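Long-range contacts in transcription factor E (Sulfolobus solfataricus, PDB 1Q1H), which facilitates archaeal transcription initiation by enhancing TATA-box recognition by the TATA-box-binding protein and the recruitment of transcription factor B and RNA polymerase: residues N3-F8 with V23-L28; D18-V23 with L54-E59; G31-D36 with I77-P82. All coordinates share one frame; numbering follows the deposited sequence.

Contact 1. Residues N3-F8 with V23-L28; sequences NAEDLF and VLRILL
Glu5 is the first residue of 3-8 to reach helix 21-30, where it meets Leu28 and Arg25. Its CG lies 3.8 Å from Leu28 CD1, and the two side chains run past each other in opposite directions. With CG anti to the backbone N (chi1 -166°) and the chain extended beyond it, Glu5 reaches past Leu28 to Arg25. Glu5 OE1 comes in at the edge of the guanidinium, 3.7 Å from Arg25 NH1, which makes a long salt bridge. The two planes stand 74° apart. Arg25 also pairs through NH2 with Asp29, so the guanidinium is shared between two acids. Glu5 OE2 is 3.4 Å from Leu28 O; both are acceptors and do not bond.

The contact lays the start of the N-terminal helix 7-13 against helix 21-30 of the winged helix domain.

Phe8 supplies the buried, apolar part. The Phe8 and Leu24 side chains cross at about a right angle, with Phe8 CE2 3.5 Å from Leu24 CD2. Leu28 CD1 sits at the ring edge, near its plane, 3.7 Å from Phe8 CD2. Leu28 CD1 therefore touches both Glu5 and Phe8. The Phe8 ring also meets that of Phe62, with planes at about 40°. Ile9, one residue on from 3-8, continues the packing on Arg25 and Leu28.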
ATOM      1  N   ASN A   3       4.473   7.900  16.438  1.00 77.76           N
ATOM      2  CA  ASN A   3       3.947   6.585  16.765  1.00 78.23           C
ATOM      3  C   ASN A   3       2.737   6.279  15.905  1.00 76.92           C
ATOM      4  O   ASN A   3       1.850   5.546  16.325  1.00 78.69           O
ATOM      5  CB  ASN A   3       3.545   6.519  18.235  1.00 80.03           C
ATOM      6  CG  ASN A   3       3.964   7.746  19.002  1.00 79.61           C
ATOM      7  OD1 ASN A   3       5.127   8.143  18.967  1.00 79.45           O
ATOM      8  ND2 ASN A   3       3.017   8.354  19.709  1.00 80.58           N
ATOM      9  N   ALA A   4       2.693   6.849  14.705  1.00 73.86           N
ATOM     10  CA  ALA A   4       1.574   6.605  13.805  1.00 74.02           C
ATOM     11  C   ALA A   4       1.989   5.770  12.590  1.00 72.32           C
ATOM     12  O   ALA A   4       1.136   5.257  11.872  1.00 71.64           O
ATOM     13  CB  ALA A   4       0.951   7.931  13.366  1.00 72.26           C
ATOM     14  N   GLU A   5       3.292   5.637  12.349  1.00 73.39           N
ATOM     15  CA  GLU A   5       3.760   4.820  11.229  1.00 72.60           C
ATOM     16  C   GLU A   5       3.922   3.420  11.802  1.00 72.71           C
ATOM     17  O   GLU A   5       4.560   2.554  11.213  1.00 73.45           O
ATOM     18  CB  GLU A   5       5.105   5.318  10.677  1.00 71.00           C
ATOM     19  CG  GLU A   5       5.468   4.726   9.312  1.00 71.24           C
ATOM     20  CD  GLU A   5       6.925   4.971   8.906  1.00 73.50           C
ATOM     21  OE1 GLU A   5       7.839   4.496   9.619  1.00 74.79           O
ATOM     22  OE2 GLU A   5       7.161   5.629   7.867  1.00 75.01           O
ATOM     23  N   ASP A   6       3.335   3.229  12.978  1.00 73.85           N
ATOM     24  CA  ASP A   6       3.356   1.957  13.690  1.00 72.69           C
ATOM     25  C   ASP A   6       1.935   1.675  14.170  1.00 71.59           C
ATOM     26  O   ASP A   6       1.441   0.559  14.063  1.00 73.74           O
ATOM     27  CB  ASP A   6       4.321   2.022  14.880  1.00 72.73           C
ATOM     28  CG  ASP A   6       5.784   1.985  14.454  1.00 71.17           C
ATOM     29  OD1 ASP A   6       6.146   1.108  13.644  1.00 73.19           O
ATOM     30  OD2 ASP A   6       6.574   2.820  14.938  1.00 69.03           O
ATOM     31  N   LEU A   7       1.279   2.696  14.701  1.00 67.98           N
ATOM     32  CA  LEU A   7      -0.097   2.558  15.151  1.00 67.34           C
ATOM     33  C   LEU A   7      -0.897   2.262  13.885  1.00 67.65           C
ATOM     34  O   LEU A   7      -2.097   1.958  13.925  1.00 65.73           O
ATOM     35  CB  LEU A   7      -0.562   3.873  15.789  1.00 68.47           C
ATOM     36  CG  LEU A   7      -2.056   4.196  15.899  1.00 69.88           C
ATOM     37  CD1 LEU A   7      -2.754   3.163  16.775  1.00 70.08           C
ATOM     38  CD2 LEU A   7      -2.225   5.610  16.472  1.00 68.10           C
ATOM     39  N   PHE A   8      -0.197   2.357  12.760  1.00 66.75           N
ATOM     40  CA  PHE A   8      -0.769   2.126  11.440  1.00 65.86           C
ATOM     41  C   PHE A   8      -0.469   0.681  11.047  1.00 66.77           C
ATOM     42  O   PHE A   8      -1.364  -0.055  10.624  1.00 69.48           O
ATOM     43  CB  PHE A   8      -0.144   3.116  10.435  1.00 61.20           C
ATOM     44  CG  PHE A   8      -0.853   3.186   9.108  1.00 56.51           C
ATOM     45  CD1 PHE A   8      -2.232   3.401   9.046  1.00 55.72           C
ATOM     46  CD2 PHE A   8      -0.139   3.052   7.918  1.00 54.62           C
ATOM     47  CE1 PHE A   8      -2.891   3.482   7.816  1.00 52.14           C
ATOM     48  CE2 PHE A   8      -0.784   3.129   6.682  1.00 49.63           C
ATOM     49  CZ  PHE A   8      -2.158   3.344   6.631  1.00 53.31           C
ATOM     50  N   VAL A  23       3.582  -4.888   2.372  1.00 63.75           N
ATOM     51  CA  VAL A  23       3.270  -3.947   1.304  1.00 59.68           C
ATOM     52  C   VAL A  23       3.142  -2.531   1.842  1.00 57.31           C
ATOM     53  O   VAL A  23       3.806  -1.610   1.353  1.00 55.58           O
ATOM     54  CB  VAL A  23       1.959  -4.335   0.576  1.00 64.41           C
ATOM     55  CG1 VAL A  23       1.293  -3.090  -0.022  1.00 64.35           C
ATOM     56  CG2 VAL A  23       2.267  -5.348  -0.537  1.00 64.36           C
ATOM     57  N   LEU A  24       2.291  -2.367   2.853  1.00 54.08           N
ATOM     58  CA  LEU A  24       2.062  -1.059   3.467  1.00 55.01           C
ATOM     59  C   LEU A  24       3.393  -0.395   3.781  1.00 58.78           C
ATOM     60  O   LEU A  24       3.519   0.826   3.715  1.00 59.91           O
ATOM     61  CB  LEU A  24       1.250  -1.212   4.751  1.00 43.75           C
ATOM     62  CG  LEU A  24       0.450   0.008   5.203  1.00 43.17           C
ATOM     63  CD1 LEU A  24      -0.516   0.393   4.107  1.00 43.13           C
ATOM     64  CD2 LEU A  24      -0.310  -0.294   6.500  1.00 37.58           C
ATOM     65  N   ARG A  25       4.382  -1.220   4.109  1.00 63.21           N
ATOM     66  CA  ARG A  25       5.723  -0.765   4.440  1.00 64.65           C
ATOM     67  C   ARG A  25       6.396   0.050   3.338  1.00 65.69           C
ATOM     68  O   ARG A  25       6.549   1.264   3.482  1.00 67.47           O
ATOM     69  CB  ARG A  25       6.600  -1.966   4.804  1.00 67.41           C
ATOM     70  CG  ARG A  25       6.387  -2.483   6.222  1.00 67.54           C
ATOM     71  CD  ARG A  25       6.629  -1.370   7.227  1.00 67.84           C
ATOM     72  NE  ARG A  25       7.923  -0.723   7.030  1.00 67.33           N
ATOM     73  CZ  ARG A  25       8.182   0.547   7.331  1.00 67.37           C
ATOM     74  NH1 ARG A  25       7.235   1.325   7.845  1.00 65.64           N
ATOM     75  NH2 ARG A  25       9.393   1.040   7.117  1.00 68.09           N
ATOM     76  N   ILE A  26       6.809  -0.616   2.259  1.00 65.19           N
ATOM     77  CA  ILE A  26       7.462   0.057   1.129  1.00 65.08           C
ATOM     78  C   ILE A  26       6.790   1.405   0.867  1.00 66.50           C
ATOM     79  O   ILE A  26       7.453   2.404   0.589  1.00 67.08           O
ATOM     80  CB  ILE A  26       7.358  -0.765  -0.189  1.00 62.82           C
ATOM     81  CG1 ILE A  26       8.198  -2.043  -0.113  1.00 61.64           C
ATOM     82  CG2 ILE A  26       7.831   0.087  -1.355  1.00 60.99           C
ATOM     83  CD1 ILE A  26       7.784  -3.003   0.984  1.00 63.83           C
ATOM     84  N   LEU A  27       5.464   1.410   0.941  1.00 63.92           N
ATOM     85  CA  LEU A  27       4.691   2.618   0.727  1.00 62.50           C
ATOM     86  C   LEU A  27       5.105   3.652   1.763  1.00 61.08           C
ATOM     87  O   LEU A  27       5.623   4.711   1.415  1.00 62.95           O
ATOM     88  CB  LEU A  27       3.187   2.317   0.850  1.00 62.83           C
ATOM     89  CG  LEU A  27       2.468   1.551  -0.270  1.00 59.98           C
ATOM     90  CD1 LEU A  27       1.045   1.253   0.144  1.00 60.82           C
ATOM     91  CD2 LEU A  27       2.469   2.371  -1.545  1.00 58.96           C
ATOM     92  N   LEU A  28       4.886   3.331   3.039  1.00 64.45           N
ATOM     93  CA  LEU A  28       5.231   4.237   4.140  1.00 61.59           C
ATOM     94  C   LEU A  28       6.667   4.735   4.002  1.00 61.92           C
ATOM     95  O   LEU A  28       7.000   5.810   4.487  1.00 58.89           O
ATOM     96  CB  LEU A  28       5.027   3.538   5.499  1.00 54.05           C
ATOM     97  CG  LEU A  28       3.565   3.257   5.899  1.00 55.79           C
ATOM     98  CD1 LEU A  28       3.467   2.388   7.139  1.00 53.96           C
ATOM     99  CD2 LEU A  28       2.865   4.572   6.151  1.00 58.37           C
TER

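Contact 2. Residues D18-V23 with L54-E59; sequences DDVIDV and LNLLEE
Val23 holds CG1 anti to its backbone N (chi1 153°), and this branch is the one that meets Leu54 and Leu57. Leu57 holds CG anti to its carbonyl carbon (chi1 -73°), which puts CG on the side of Val20 and Val23; the methyls branch from there. Leu54 has the same first torsion. Its side chain sets off away from 18-23, but CD2 comes back to the contact.

Val23 CG1 lies 3.6 Å from Leu54 CD2, and the two side chains cross at about a right angle. The same methyl is 3.9 Å from Leu57 CD1, so it bridges leucines three residues apart on helix 47-60. Val20 and Leu57 reach toward each other tip to tip. Val20 CG1 faces the CG and methyls of Leu57, but the model sets them too close for the separation to be trusted. Val20 CG2 is near both Leu57 CG and Leu56 CB. It lies 4.3 Å from Leu56 CB, a looser touch at the exposed margin.

The contact across the two segments is apolar. Val20, Val23, Leu54 and Leu57 are all buried. The backbones pass at similar spacing at two points: Val20 CA is 7.2 Å from Leu57 CA, and Val23 CA is 7.3 Å from Leu54 CA. Lys53 packs on both valines. Leu16 and Phe62 add to the packing on Leu57, and Trp80 of strand 77-81 touches Leu54.

Helices 21-30, 36-41 and 47-60 are the three helices expected of a winged helix core. Helices 36-41 and 47-60 form its helix-turn-helix. The packing of the first on the third, which holds the position of the recognition helix, is part of the three-helix core of this DNA-binding fold.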
ATOM      1  N   ASP A  18       0.041 -10.522   7.295  1.00 61.45           N
ATOM      2  CA  ASP A  18       1.349  -9.979   7.587  1.00 62.50           C
ATOM      3  C   ASP A  18       1.898  -9.864   6.179  1.00 63.84           C
ATOM      4  O   ASP A  18       2.770  -9.041   5.890  1.00 61.66           O
ATOM      5  CB  ASP A  18       2.173 -10.969   8.394  1.00 67.92           C
ATOM      6  CG  ASP A  18       1.591 -11.220   9.766  1.00 72.66           C
ATOM      7  OD1 ASP A  18       0.348 -11.318   9.857  1.00 74.36           O
ATOM      8  OD2 ASP A  18       2.373 -11.332  10.746  1.00 73.78           O
ATOM      9  N   ASP A  19       1.356 -10.708   5.302  1.00 65.56           N
ATOM     10  CA  ASP A  19       1.729 -10.720   3.896  1.00 66.88           C
ATOM     11  C   ASP A  19       1.417  -9.310   3.429  1.00 67.88           C
ATOM     12  O   ASP A  19       2.099  -8.756   2.557  1.00 69.41           O
ATOM     13  CB  ASP A  19       0.857 -11.701   3.106  1.00 71.50           C
ATOM     14  CG  ASP A  19       1.211 -13.162   3.357  1.00 75.30           C
ATOM     15  OD1 ASP A  19       1.429 -13.551   4.532  1.00 75.31           O
ATOM     16  OD2 ASP A  19       1.245 -13.927   2.363  1.00 78.15           O
ATOM     17  N   VAL A  20       0.378  -8.741   4.035  1.00 64.08           N
ATOM     18  CA  VAL A  20      -0.085  -7.396   3.726  1.00 64.81           C
ATOM     19  C   VAL A  20       0.810  -6.306   4.324  1.00 63.70           C
ATOM     20  O   VAL A  20       1.263  -5.404   3.610  1.00 62.57           O
ATOM     21  CB  VAL A  20      -1.552  -7.217   4.210  1.00 64.02           C
ATOM     22  CG1 VAL A  20      -1.779  -5.812   4.735  1.00 65.36           C
ATOM     23  CG2 VAL A  20      -2.518  -7.506   3.059  1.00 60.36           C
ATOM     24  N   ILE A  21       1.067  -6.397   5.627  1.00 64.15           N
ATOM     25  CA  ILE A  21       1.896  -5.420   6.325  1.00 63.13           C
ATOM     26  C   ILE A  21       3.188  -5.112   5.582  1.00 65.25           C
ATOM     27  O   ILE A  21       3.700  -3.999   5.657  1.00 66.92           O
ATOM     28  CB  ILE A  21       2.231  -5.892   7.758  1.00 62.45           C
ATOM     29  CG1 ILE A  21       1.107  -5.491   8.716  1.00 61.28           C
ATOM     30  CG2 ILE A  21       3.541  -5.279   8.230  1.00 62.09           C
ATOM     31  CD1 ILE A  21      -0.235  -6.106   8.409  1.00 63.14           C
ATOM     32  N   ASP A  22       3.716  -6.097   4.865  1.00 67.51           N
ATOM     33  CA  ASP A  22       4.949  -5.901   4.100  1.00 70.41           C
ATOM     34  C   ASP A  22       4.757  -4.868   3.000  1.00 69.07           C
ATOM     35  O   ASP A  22       5.656  -4.071   2.729  1.00 71.05           O
ATOM     36  CB  ASP A  22       5.398  -7.220   3.482  1.00 72.38           C
ATOM     37  CG  ASP A  22       5.601  -8.296   4.521  1.00 76.24           C
ATOM     38  OD1 ASP A  22       6.585  -8.208   5.292  1.00 77.02           O
ATOM     39  OD2 ASP A  22       4.763  -9.221   4.572  1.00 77.51           O
ATOM     40  N   VAL A  23       3.582  -4.888   2.372  1.00 63.75           N
ATOM     41  CA  VAL A  23       3.270  -3.947   1.304  1.00 59.68           C
ATOM     42  C   VAL A  23       3.142  -2.531   1.842  1.00 57.31           C
ATOM     43  O   VAL A  23       3.806  -1.610   1.353  1.00 55.58           O
ATOM     44  CB  VAL A  23       1.959  -4.335   0.576  1.00 64.41           C
ATOM     45  CG1 VAL A  23       1.293  -3.090  -0.022  1.00 64.35           C
ATOM     46  CG2 VAL A  23       2.267  -5.348  -0.537  1.00 64.36           C
ATOM     47  N   LEU A  54      -2.655  -5.079  -1.870  1.00 46.73           N
ATOM     48  CA  LEU A  54      -3.203  -3.738  -2.005  1.00 45.25           C
ATOM     49  C   LEU A  54      -4.735  -3.644  -1.904  1.00 45.60           C
ATOM     50  O   LEU A  54      -5.238  -2.839  -1.128  1.00 45.47           O
ATOM     51  CB  LEU A  54      -2.724  -3.108  -3.311  1.00 43.66           C
ATOM     52  CG  LEU A  54      -1.246  -2.727  -3.328  1.00 43.86           C
ATOM     53  CD1 LEU A  54      -0.815  -2.300  -4.728  1.00 43.54           C
ATOM     54  CD2 LEU A  54      -1.016  -1.606  -2.339  1.00 46.65           C
ATOM     55  N   ASN A  55      -5.488  -4.453  -2.647  1.00 41.56           N
ATOM     56  CA  ASN A  55      -6.947  -4.343  -2.573  1.00 43.21           C
ATOM     57  C   ASN A  55      -7.535  -4.745  -1.230  1.00 39.97           C
ATOM     58  O   ASN A  55      -8.615  -4.288  -0.879  1.00 39.89           O
ATOM     59  CB  ASN A  55      -7.641  -5.164  -3.665  1.00 48.07           C
ATOM     60  CG  ASN A  55      -7.122  -4.860  -5.059  1.00 50.58           C
ATOM     61  OD1 ASN A  55      -6.461  -3.848  -5.291  1.00 50.75           O
ATOM     62  ND2 ASN A  55      -7.427  -5.744  -6.001  1.00 49.68           N
ATOM     63  N   LEU A  56      -6.833  -5.614  -0.498  1.00 40.82           N
ATOM     64  CA  LEU A  56      -7.269  -6.088   0.826  1.00 38.41           C
ATOM     65  C   LEU A  56      -7.168  -4.974   1.864  1.00 37.86           C
ATOM     66  O   LEU A  56      -8.056  -4.804   2.692  1.00 34.26           O
ATOM     67  CB  LEU A  56      -6.411  -7.275   1.277  1.00 33.46           C
ATOM     68  CG  LEU A  56      -6.917  -8.705   1.064  1.00 33.53           C
ATOM     69  CD1 LEU A  56      -5.754  -9.635   1.160  1.00 33.26           C
ATOM     70  CD2 LEU A  56      -7.969  -9.092   2.096  1.00 27.91           C
ATOM     71  N   LEU A  57      -6.060  -4.235   1.817  1.00 46.12           N
ATOM     72  CA  LEU A  57      -5.809  -3.107   2.714  1.00 50.53           C
ATOM     73  C   LEU A  57      -6.776  -2.017   2.286  1.00 55.38           C
ATOM     74  O   LEU A  57      -7.505  -1.452   3.103  1.00 59.19           O
ATOM     75  CB  LEU A  57      -4.379  -2.591   2.528  1.00 50.90           C
ATOM     76  CG  LEU A  57      -3.149  -3.356   3.026  1.00 52.00           C
ATOM     77  CD1 LEU A  57      -2.002  -3.151   2.043  1.00 52.97           C
ATOM     78  CD2 LEU A  57      -2.745  -2.855   4.406  1.00 53.47           C
ATOM     79  N   GLU A  58      -6.757  -1.734   0.985  1.00 60.35           N
ATOM     80  CA  GLU A  58      -7.608  -0.720   0.374  1.00 59.19           C
ATOM     81  C   GLU A  58      -9.010  -0.864   0.918  1.00 54.72           C
ATOM     82  O   GLU A  58      -9.628   0.105   1.330  1.00 55.05           O
ATOM     83  CB  GLU A  58      -7.598  -0.884  -1.151  1.00 64.82           C
ATOM     84  CG  GLU A  58      -8.514   0.059  -1.925  1.00 70.27           C
ATOM     85  CD  GLU A  58      -9.986  -0.303  -1.787  1.00 73.35           C
ATOM     86  OE1 GLU A  58     -10.346  -1.474  -2.039  1.00 76.15           O
ATOM     87  OE2 GLU A  58     -10.789   0.584  -1.434  1.00 75.67           O
ATOM     88  N   GLU A  59      -9.496  -2.093   0.931  1.00 54.94           N
ATOM     89  CA  GLU A  59     -10.827  -2.404   1.434  1.00 54.70           C
ATOM     90  C   GLU A  59     -10.996  -1.939   2.874  1.00 52.86           C
ATOM     91  O   GLU A  59     -12.071  -1.493   3.262  1.00 52.84           O
ATOM     92  CB  GLU A  59     -11.051  -3.910   1.338  1.00 57.16           C
ATOM     93  CG  GLU A  59     -12.235  -4.435   2.083  1.00 64.30           C
ATOM     94  CD  GLU A  59     -12.084  -5.917   2.361  1.00 70.27           C
ATOM     95  OE1 GLU A  59     -11.164  -6.284   3.133  1.00 73.19           O
ATOM     96  OE2 GLU A  59     -12.871  -6.714   1.803  1.00 73.89           O
TER

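Contact 3. Residues G31-D36 with I77-P82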
ATOM      1  N   GLY A  31       7.373   7.230   0.548  1.00 52.62           N
ATOM      2  CA  GLY A  31       6.763   8.510   0.876  1.00 55.44           C
ATOM      3  C   GLY A  31       6.050   9.226  -0.257  1.00 57.18           C
ATOM      4  O   GLY A  31       5.712  10.402  -0.140  1.00 56.67           O
ATOM      5  N   THR A  32       5.832   8.516  -1.360  1.00 62.98           N
ATOM      6  CA  THR A  32       5.154   9.069  -2.527  1.00 62.07           C
ATOM      7  C   THR A  32       4.522   7.905  -3.278  1.00 59.80           C
ATOM      8  O   THR A  32       4.985   6.767  -3.161  1.00 58.37           O
ATOM      9  CB  THR A  32       6.133   9.792  -3.466  1.00 62.77           C
ATOM     10  OG1 THR A  32       7.170  10.410  -2.698  1.00 65.82           O
ATOM     11  CG2 THR A  32       5.400  10.874  -4.246  1.00 65.92           C
ATOM     12  N   GLU A  33       3.478   8.198  -4.053  1.00 60.73           N
ATOM     13  CA  GLU A  33       2.744   7.183  -4.806  1.00 62.65           C
ATOM     14  C   GLU A  33       3.607   6.089  -5.392  1.00 61.11           C
ATOM     15  O   GLU A  33       4.741   6.331  -5.810  1.00 61.19           O
ATOM     16  CB  GLU A  33       1.967   7.788  -5.967  1.00 66.45           C
ATOM     17  CG  GLU A  33       1.527   9.210  -5.809  1.00 75.71           C
ATOM     18  CD  GLU A  33       0.661   9.631  -6.972  1.00 80.55           C
ATOM     19  OE1 GLU A  33      -0.518   9.226  -6.996  1.00 82.64           O
ATOM     20  OE2 GLU A  33       1.160  10.339  -7.872  1.00 84.97           O
ATOM     21  N   MET A  34       3.035   4.890  -5.443  1.00 57.53           N
ATOM     22  CA  MET A  34       3.701   3.730  -6.000  1.00 56.79           C
ATOM     23  C   MET A  34       2.684   2.907  -6.793  1.00 57.14           C
ATOM     24  O   MET A  34       1.481   3.126  -6.685  1.00 57.65           O
ATOM     25  CB  MET A  34       4.320   2.901  -4.879  1.00 59.07           C
ATOM     26  CG  MET A  34       5.451   3.616  -4.141  1.00 58.23           C
ATOM     27  SD  MET A  34       6.745   2.466  -3.578  1.00 62.88           S
ATOM     28  CE  MET A  34       7.570   2.142  -5.126  1.00 54.70           C
ATOM     29  N   THR A  35       3.157   1.970  -7.604  1.00 58.43           N
ATOM     30  CA  THR A  35       2.243   1.152  -8.398  1.00 61.68           C
ATOM     31  C   THR A  35       2.613  -0.321  -8.325  1.00 62.28           C
ATOM     32  O   THR A  35       3.779  -0.665  -8.452  1.00 62.15           O
ATOM     33  CB  THR A  35       2.246   1.583  -9.867  1.00 61.98           C
ATOM     34  OG1 THR A  35       1.267   0.822 -10.575  1.00 65.78           O
ATOM     35  CG2 THR A  35       3.613   1.351 -10.496  1.00 63.57           C
ATOM     36  N   ASP A  36       1.622  -1.187  -8.129  1.00 63.24           N
ATOM     37  CA  ASP A  36       1.887  -2.616  -8.012  1.00 64.92           C
ATOM     38  C   ASP A  36       3.239  -2.983  -8.613  1.00 66.22           C
ATOM     39  O   ASP A  36       4.057  -3.622  -7.948  1.00 67.01           O
ATOM     40  CB  ASP A  36       0.762  -3.444  -8.647  1.00 66.60           C
ATOM     41  CG  ASP A  36       0.449  -3.024 -10.058  1.00 69.95           C
ATOM     42  OD1 ASP A  36      -0.338  -3.723 -10.718  1.00 70.94           O
ATOM     43  OD2 ASP A  36       0.985  -1.995 -10.511  1.00 73.35           O
ATOM     44  N   ILE A  77      -3.569   3.614 -15.545  1.00 63.70           N
ATOM     45  CA  ILE A  77      -2.709   3.220 -14.441  1.00 63.04           C
ATOM     46  C   ILE A  77      -3.271   3.544 -13.062  1.00 60.85           C
ATOM     47  O   ILE A  77      -3.902   4.575 -12.858  1.00 60.06           O
ATOM     48  CB  ILE A  77      -1.317   3.866 -14.564  1.00 65.97           C
ATOM     49  CG1 ILE A  77      -0.807   3.732 -15.996  1.00 68.17           C
ATOM     50  CG2 ILE A  77      -0.337   3.169 -13.632  1.00 66.99           C
ATOM     51  CD1 ILE A  77       0.488   4.482 -16.248  1.00 70.87           C
ATOM     52  N   TYR A  78      -3.044   2.643 -12.118  1.00 58.98           N
ATOM     53  CA  TYR A  78      -3.503   2.854 -10.756  1.00 58.68           C
ATOM     54  C   TYR A  78      -2.291   3.194  -9.919  1.00 59.15           C
ATOM     55  O   TYR A  78      -1.234   2.580 -10.079  1.00 58.34           O
ATOM     56  CB  TYR A  78      -4.141   1.592 -10.181  1.00 57.21           C
ATOM     57  CG  TYR A  78      -5.393   1.150 -10.883  1.00 59.19           C
ATOM     58  CD1 TYR A  78      -5.336   0.541 -12.122  1.00 61.52           C
ATOM     59  CD2 TYR A  78      -6.639   1.316 -10.289  1.00 60.45           C
ATOM     60  CE1 TYR A  78      -6.496   0.099 -12.754  1.00 65.23           C
ATOM     61  CE2 TYR A  78      -7.800   0.879 -10.911  1.00 62.32           C
ATOM     62  CZ  TYR A  78      -7.720   0.271 -12.140  1.00 63.47           C
ATOM     63  OH  TYR A  78      -8.859  -0.173 -12.762  1.00 69.22           O
ATOM     64  N   TYR A  79      -2.434   4.182  -9.042  1.00 59.36           N
ATOM     65  CA  TYR A  79      -1.340   4.552  -8.165  1.00 58.91           C
ATOM     66  C   TYR A  79      -1.816   4.438  -6.733  1.00 59.36           C
ATOM     67  O   TYR A  79      -2.925   4.843  -6.395  1.00 59.98           O
ATOM     68  CB  TYR A  79      -0.850   5.964  -8.448  1.00 61.98           C
ATOM     69  CG  TYR A  79      -0.028   6.082  -9.705  1.00 66.37           C
ATOM     70  CD1 TYR A  79      -0.634   6.141 -10.962  1.00 68.92           C
ATOM     71  CD2 TYR A  79       1.358   6.164  -9.640  1.00 68.89           C
ATOM     72  CE1 TYR A  79       0.124   6.289 -12.121  1.00 71.14           C
ATOM     73  CE2 TYR A  79       2.129   6.310 -10.795  1.00 71.01           C
ATOM     74  CZ  TYR A  79       1.507   6.374 -12.029  1.00 71.57           C
ATOM     75  OH  TYR A  79       2.270   6.535 -13.162  1.00 72.78           O
ATOM     76  N   TRP A  80      -0.972   3.870  -5.888  1.00 57.50           N
ATOM     77  CA  TRP A  80      -1.334   3.685  -4.498  1.00 57.30           C
ATOM     78  C   TRP A  80      -0.596   4.615  -3.557  1.00 58.79           C
ATOM     79  O   TRP A  80       0.524   5.051  -3.836  1.00 58.09           O
ATOM     80  CB  TRP A  80      -1.098   2.224  -4.114  1.00 55.59           C
ATOM     81  CG  TRP A  80      -1.815   1.323  -5.041  1.00 54.37           C
ATOM     82  CD1 TRP A  80      -1.390   0.894  -6.266  1.00 52.83           C
ATOM     83  CD2 TRP A  80      -3.144   0.822  -4.880  1.00 51.63           C
ATOM     84  NE1 TRP A  80      -2.379   0.156  -6.881  1.00 50.54           N
ATOM     85  CE2 TRP A  80      -3.465   0.097  -6.049  1.00 48.84           C
ATOM     86  CE3 TRP A  80      -4.094   0.917  -3.862  1.00 50.83           C
ATOM     87  CZ2 TRP A  80      -4.689  -0.527  -6.224  1.00 49.08           C
ATOM     88  CZ3 TRP A  80      -5.310   0.296  -4.034  1.00 53.07           C
ATOM     89  CH2 TRP A  80      -5.599  -0.419  -5.209  1.00 53.87           C
ATOM     90  N   LYS A  81      -1.244   4.917  -2.440  1.00 54.27           N
ATOM     91  CA  LYS A  81      -0.674   5.788  -1.432  1.00 54.63           C
ATOM     92  C   LYS A  81      -1.237   5.283  -0.112  1.00 51.69           C
ATOM     93  O   LYS A  81      -2.281   4.623  -0.102  1.00 50.28           O
ATOM     94  CB  LYS A  81      -1.125   7.233  -1.689  1.00 60.05           C
ATOM     95  CG  LYS A  81      -0.165   8.321  -1.211  1.00 62.86           C
ATOM     96  CD  LYS A  81      -0.656   9.711  -1.617  1.00 66.55           C
ATOM     97  CE  LYS A  81       0.194  10.834  -1.004  1.00 68.58           C
ATOM     98  NZ  LYS A  81      -0.322  12.206  -1.336  1.00 67.34           N
ATOM     99  N   PRO A  82      -0.536   5.541   1.009  1.00 47.52           N
ATOM    100  CA  PRO A  82      -0.963   5.127   2.348  1.00 47.67           C
ATOM    101  C   PRO A  82      -1.881   6.190   2.954  1.00 50.73           C
ATOM    102  O   PRO A  82      -1.495   7.353   3.059  1.00 53.76           O
ATOM    103  CB  PRO A  82       0.350   5.028   3.114  1.00 49.67           C
ATOM    104  CG  PRO A  82       1.371   4.845   2.065  1.00 49.05           C
ATOM    105  CD  PRO A  82       0.911   5.781   1.002  1.00 47.20           C
TER
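The Trp80 indole has Met34 O and Thr35 CA at its edge, near the ring plane. The nearer is Met34 O, 3.7 Å from Trp80 CD1. Asp36 N approaches the indole obliquely. Beyond these segments the indole meets the ring of Tyr65, and Asn55 and Glu58 of helix 47-60 touch it. Tyr79 has Glu33 CB and Met34 O oblique to its ring. The Glu33 carboxylate is turned 29° from that ring, with OE1 3.6 Å from Tyr79 CB. This oxygen makes its salt bridge to Arg66.

Two backbone bonds join Met34 and Trp80 as a single antiparallel, hydrogen-bonded pair. Met34 N gives to Trp80 O at 3.0 Å. Trp80 N gives to Met34 O at 2.7 Å. Thr35 OG1 is 3.1 Å from Tyr78 O and 2.8 Å from Asp36 OD2; its one proton may go to either.

Strand 77-81 also pairs with 64-68, so 31-36 is joined to the edge of the two-stranded wing by a single bridge, where winged helix domains often have a short first strand. The main-chain pair sets Met34 against Trp80, while salt bridges to Arg66 and Arg51 probably offset the charges of Glu33 and Asp36.

How the contacts relate
From the N terminus, contact 1 closes the first loop and brings the start of helix 7-13 back to helix 21-30. Contact 2 opens inside that loop, at 18-23, and closes far beyond it on helix 47-60. The two therefore cross, and they share Val23. Contact 3 opens after contact 1 has closed, so those two are in series. It opens before contact 2 closes and ends on strand 77-81, so contacts 2 and 3 cross as well. Helix 21-30 links all three: Leu24 touches Leu57, while Ile26 and Leu27 touch Met34. Leu54 touches Asp36. Together the contacts tie the N-terminal helix, the helix-turn-helix core and the wing.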